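Local structure of phosphatidylglycerol lysyltransferase C-terminal domain-containing protein (2HQY) at residues Gly209-Phe222 against Val235-Ile249. The protein is of unknown function but binds coenzyme A and is probably an acyl- or aminoacyl-transferase of the acetyltransferase clan. Numbering follows the deposited sequence.
Sequences GILHVNGKIVAFTF and VEKADTSIDGAYAMI. With COA (coenzyme A), chain C.
I249 lays its CD1 methyl against the backbone of strands 209-213 and 216-222, 3.4 Å from F220 CA and 3.5 Å from G209 O, a position that CG1 reaches by standing anti to the backbone N (chi1 -162°). Helix 245-249 packs on the A219 and T221 face of an antiparallel sheet, consistent with the acetyltransferase (GNAT-like) fold. Strands 216-222 and 235-238 form its hairpin here, F220 N to K237 O and K237 N to F220 O both spanning 2.9 Å. L211 CD2 meets M248 CB at 3.8 Å, the side chains crossing nearly at right angles, and a classic beta bulge sets V218 and A219 together opposite L211. On the other face V235 CB sits over the F222 ring, a CH-pi contact 3.9 Å from the centroid, while K237 runs alongside F220 and ends in a salt bridge with E190. V235 O accepts from F222 N and, in the carbonyl plane, from T221 OG1 at 2.7 Å. A valine in place of T221 would probably cost V235 O the latter bond and the water shared with E236, itself salt-bridged to R266, one acceptor. A238 CB covers the Y246 ring, whose OH lies a doubtfully short 2.4 Å from coenzyme A O8A, its hydrogen-bond acceptor.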
# COMPACT_ATOMS: atom_id res chain seq x y z
N GLY A 209 15.04 1.15 20.00
CA GLY A 209 15.59 1.94 21.13
C GLY A 209 15.40 3.43 20.85
O GLY A 209 15.19 3.85 19.68
N ILE A 210 15.46 4.21 21.92
CA ILE A 210 15.26 5.65 21.89
C ILE A 210 16.33 6.29 22.80
O ILE A 210 16.64 5.77 23.87
CB ILE A 210 13.85 6.02 22.45
CG1 ILE A 210 12.75 5.46 21.54
CG2 ILE A 210 13.70 7.51 22.54
CD1 ILE A 210 11.35 5.45 22.25
N LEU A 211 16.90 7.39 22.33
CA LEU A 211 17.83 8.18 23.09
C LEU A 211 17.14 9.49 23.49
O LEU A 211 16.50 10.16 22.65
CB LEU A 211 19.06 8.45 22.21
CG LEU A 211 20.40 8.66 22.89
CD1 LEU A 211 20.78 7.41 23.71
CD2 LEU A 211 21.45 9.04 21.83
N HIS A 212 17.24 9.85 24.78
CA HIS A 212 16.76 11.12 25.28
C HIS A 212 17.93 11.93 25.86
O HIS A 212 18.82 11.36 26.53
CB HIS A 212 15.75 10.89 26.38
CG HIS A 212 14.62 9.99 26.00
ND1 HIS A 212 14.68 8.61 26.15
CD2 HIS A 212 13.40 10.27 25.51
CE1 HIS A 212 13.53 8.10 25.76
NE2 HIS A 212 12.73 9.08 25.37
N VAL A 213 17.93 13.22 25.56
CA VAL A 213 18.90 14.17 26.15
C VAL A 213 18.12 15.38 26.65
O VAL A 213 17.22 15.87 25.98
CB VAL A 213 19.98 14.60 25.11
CG1 VAL A 213 20.83 15.75 25.66
CG2 VAL A 213 20.89 13.43 24.75
N ASN A 214 18.48 15.84 27.85
CA ASN A 214 17.80 16.96 28.50
C ASN A 214 16.28 16.91 28.40
O ASN A 214 15.65 17.91 28.08
CB ASN A 214 18.34 18.30 27.95
CG ASN A 214 19.86 18.45 28.14
OD1 ASN A 214 20.44 18.02 29.14
ND2 ASN A 214 20.50 19.09 27.17
N GLY A 215 15.69 15.73 28.63
CA GLY A 215 14.24 15.57 28.71
C GLY A 215 13.46 15.37 27.40
O GLY A 215 12.23 15.27 27.44
N LYS A 216 14.14 15.35 26.26
CA LYS A 216 13.46 15.12 24.98
C LYS A 216 14.12 14.03 24.15
O LYS A 216 15.33 13.78 24.25
CB LYS A 216 13.33 16.40 24.16
CG LYS A 216 14.66 16.99 23.61
CD LYS A 216 14.37 17.96 22.43
CE LYS A 216 15.49 19.01 22.23
NZ LYS A 216 16.73 18.47 21.55
N ILE A 217 13.30 13.39 23.32
CA ILE A 217 13.81 12.41 22.39
C ILE A 217 14.74 13.06 21.37
O ILE A 217 14.42 14.13 20.80
CB ILE A 217 12.68 11.64 21.68
CG1 ILE A 217 13.28 10.58 20.75
CG2 ILE A 217 11.74 12.60 20.90
CD1 ILE A 217 12.21 9.66 20.09
N VAL A 218 15.90 12.45 21.17
CA VAL A 218 16.84 12.95 20.17
C VAL A 218 17.25 11.90 19.12
O VAL A 218 17.95 12.23 18.17
CB VAL A 218 18.14 13.56 20.80
CG1 VAL A 218 17.80 14.79 21.66
CG2 VAL A 218 18.97 12.50 21.56
N ALA A 219 16.86 10.64 19.30
CA ALA A 219 17.13 9.61 18.29
C ALA A 219 16.24 8.41 18.55
O ALA A 219 15.82 8.20 19.69
CB ALA A 219 18.60 9.17 18.33
N PHE A 220 15.93 7.64 17.49
CA PHE A 220 15.36 6.30 17.69
C PHE A 220 15.83 5.38 16.57
O PHE A 220 16.32 5.84 15.51
CB PHE A 220 13.82 6.34 17.80
CG PHE A 220 13.12 6.63 16.49
CD1 PHE A 220 12.74 5.58 15.64
CD2 PHE A 220 12.86 7.96 16.11
CE1 PHE A 220 12.11 5.83 14.41
CE2 PHE A 220 12.22 8.22 14.88
CZ PHE A 220 11.86 7.14 14.03
N THR A 221 15.67 4.08 16.79
CA THR A 221 16.12 3.06 15.83
C THR A 221 15.29 1.83 16.06
O THR A 221 14.83 1.62 17.19
CB THR A 221 17.66 2.76 16.01
OG1 THR A 221 18.12 1.91 14.96
CG2 THR A 221 17.98 2.14 17.37
N PHE A 222 15.07 1.04 15.01
CA PHE A 222 14.40 -0.24 15.19
C PHE A 222 14.81 -1.22 14.10
O PHE A 222 15.41 -0.83 13.05
CB PHE A 222 12.86 -0.08 15.28
CG PHE A 222 12.19 0.51 14.07
CD1 PHE A 222 12.05 -0.25 12.89
CD2 PHE A 222 11.57 1.76 14.15
CE1 PHE A 222 11.34 0.27 11.78
CE2 PHE A 222 10.88 2.29 13.06
CZ PHE A 222 10.75 1.54 11.88
N VAL A 235 15.76 1.29 10.52
CA VAL A 235 15.59 2.74 10.62
C VAL A 235 16.53 3.23 11.71
O VAL A 235 16.67 2.57 12.75
CB VAL A 235 14.08 3.10 11.02
CG1 VAL A 235 13.92 4.53 11.51
CG2 VAL A 235 13.09 2.86 9.81
N GLU A 236 17.16 4.37 11.45
CA GLU A 236 17.86 5.12 12.48
C GLU A 236 17.70 6.61 12.19
O GLU A 236 18.08 7.07 11.10
CB GLU A 236 19.34 4.70 12.49
CG GLU A 236 20.12 5.08 13.72
CD GLU A 236 21.57 4.62 13.61
OE1 GLU A 236 21.94 3.66 14.32
OE2 GLU A 236 22.31 5.18 12.76
N LYS A 237 17.12 7.36 13.12
CA LYS A 237 16.87 8.80 12.94
C LYS A 237 17.35 9.53 14.16
O LYS A 237 17.17 9.07 15.28
CB LYS A 237 15.37 9.12 12.81
CG LYS A 237 14.68 8.55 11.60
CD LYS A 237 15.14 9.23 10.35
CE LYS A 237 14.33 8.73 9.19
NZ LYS A 237 14.91 9.30 7.96
N ALA A 238 17.95 10.70 13.94
CA ALA A 238 18.41 11.53 15.04
C ALA A 238 18.19 13.01 14.74
O ALA A 238 18.14 13.43 13.56
CB ALA A 238 19.89 11.23 15.37
N ASP A 239 17.96 13.76 15.81
CA ASP A 239 17.93 15.23 15.77
C ASP A 239 19.36 15.66 15.43
O ASP A 239 20.32 15.33 16.13
CB ASP A 239 17.48 15.77 17.15
CG ASP A 239 17.41 17.29 17.21
OD1 ASP A 239 17.99 17.99 16.36
OD2 ASP A 239 16.79 17.78 18.18
N THR A 240 19.50 16.40 14.33
CA THR A 240 20.83 16.68 13.79
C THR A 240 21.64 17.68 14.62
O THR A 240 22.89 17.69 14.57
CB THR A 240 20.76 17.06 12.28
OG1 THR A 240 22.06 16.96 11.69
CG2 THR A 240 20.14 18.45 12.07
N SER A 241 20.94 18.50 15.40
CA SER A 241 21.62 19.46 16.27
C SER A 241 22.26 18.82 17.50
O SER A 241 22.86 19.52 18.32
CB SER A 241 20.66 20.59 16.68
OG SER A 241 19.53 20.09 17.37
N ILE A 242 22.12 17.50 17.65
CA ILE A 242 22.75 16.76 18.74
C ILE A 242 23.93 15.93 18.22
O ILE A 242 23.74 14.90 17.56
CB ILE A 242 21.75 15.86 19.51
CG1 ILE A 242 20.44 16.62 19.83
CG2 ILE A 242 22.39 15.25 20.78
CD1 ILE A 242 20.60 17.80 20.78
N ASP A 243 25.14 16.40 18.51
CA ASP A 243 26.38 15.75 18.09
C ASP A 243 26.58 14.40 18.80
O ASP A 243 26.59 14.35 20.02
CB ASP A 243 27.55 16.69 18.42
CG ASP A 243 28.81 16.38 17.63
OD1 ASP A 243 29.15 17.17 16.72
OD2 ASP A 243 29.47 15.36 17.93
N GLY A 244 26.74 13.33 18.03
CA GLY A 244 27.05 12.00 18.61
C GLY A 244 25.83 11.13 18.84
O GLY A 244 25.94 9.97 19.28
N ALA A 245 24.65 11.67 18.57
CA ALA A 245 23.44 10.90 18.81
C ALA A 245 23.34 9.67 17.91
O ALA A 245 22.94 8.62 18.38
CB ALA A 245 22.19 11.77 18.68
N TYR A 246 23.69 9.78 16.63
CA TYR A 246 23.70 8.59 15.76
C TYR A 246 24.66 7.52 16.28
O TYR A 246 24.31 6.33 16.34
CB TYR A 246 24.04 8.94 14.30
CG TYR A 246 22.85 9.44 13.50
CD1 TYR A 246 22.79 10.76 13.04
CD2 TYR A 246 21.77 8.58 13.20
CE1 TYR A 246 21.69 11.22 12.27
CE2 TYR A 246 20.66 9.03 12.46
CZ TYR A 246 20.62 10.34 11.99
OH TYR A 246 19.53 10.79 11.26
N ALA A 247 25.87 7.93 16.68
CA ALA A 247 26.84 6.97 17.23
C ALA A 247 26.32 6.28 18.50
O ALA A 247 26.45 5.06 18.65
CB ALA A 247 28.22 7.64 17.53
N MET A 248 25.77 7.07 19.43
CA MET A 248 25.33 6.51 20.72
C MET A 248 24.14 5.55 20.56
O MET A 248 24.12 4.48 21.20
CB MET A 248 25.01 7.59 21.75
CG MET A 248 24.56 6.97 23.11
SD MET A 248 25.89 5.85 23.78
CE MET A 248 26.76 7.19 24.21
N ILE A 249 23.16 5.91 19.73
CA ILE A 249 21.98 5.03 19.57
C ILE A 249 22.33 3.72 18.89
O ILE A 249 21.82 2.65 19.26
CB ILE A 249 20.75 5.72 18.94
CG1 ILE A 249 19.51 4.85 19.27
CG2 ILE A 249 20.94 5.99 17.42
CD1 ILE A 249 18.24 5.56 19.34
N1A COA C . 16.43 7.19 3.32
C2A COA C . 16.72 7.52 4.60
N3A COA C . 17.49 8.58 4.88
C4A COA C . 17.99 9.36 3.87
C5A COA C . 17.69 9.05 2.55
C6A COA C . 16.89 7.93 2.28
N6A COA C . 16.55 7.56 1.02
N7A COA C . 18.31 9.98 1.79
C8A COA C . 18.96 10.85 2.61
N9A COA C . 18.77 10.45 3.87
C1B COA C . 19.24 11.14 5.11
C2B COA C . 20.72 11.16 5.50
O2B COA C . 21.04 10.03 6.32
C3B COA C . 20.75 12.42 6.35
O3B COA C . 20.27 12.18 7.67
P3B COA C . 20.72 13.12 8.91
O7A COA C . 22.14 12.64 9.19
O8A COA C . 19.68 12.86 9.99
O9A COA C . 20.69 14.54 8.41
C4B COA C . 19.75 13.37 5.69
O4B COA C . 18.83 12.52 5.00
C5B COA C . 20.43 14.35 4.73
O5B COA C . 21.69 13.80 4.30
P1A COA C . 22.31 13.87 2.81
O1A COA C . 23.33 12.76 2.69
O2A COA C . 21.21 13.97 1.76
O3A COA C . 23.12 15.27 2.90
O4A COA C . 23.31 17.77 3.26
O5A COA C . 21.01 16.71 2.59
O HOH W 1 20.78 1.62 15.32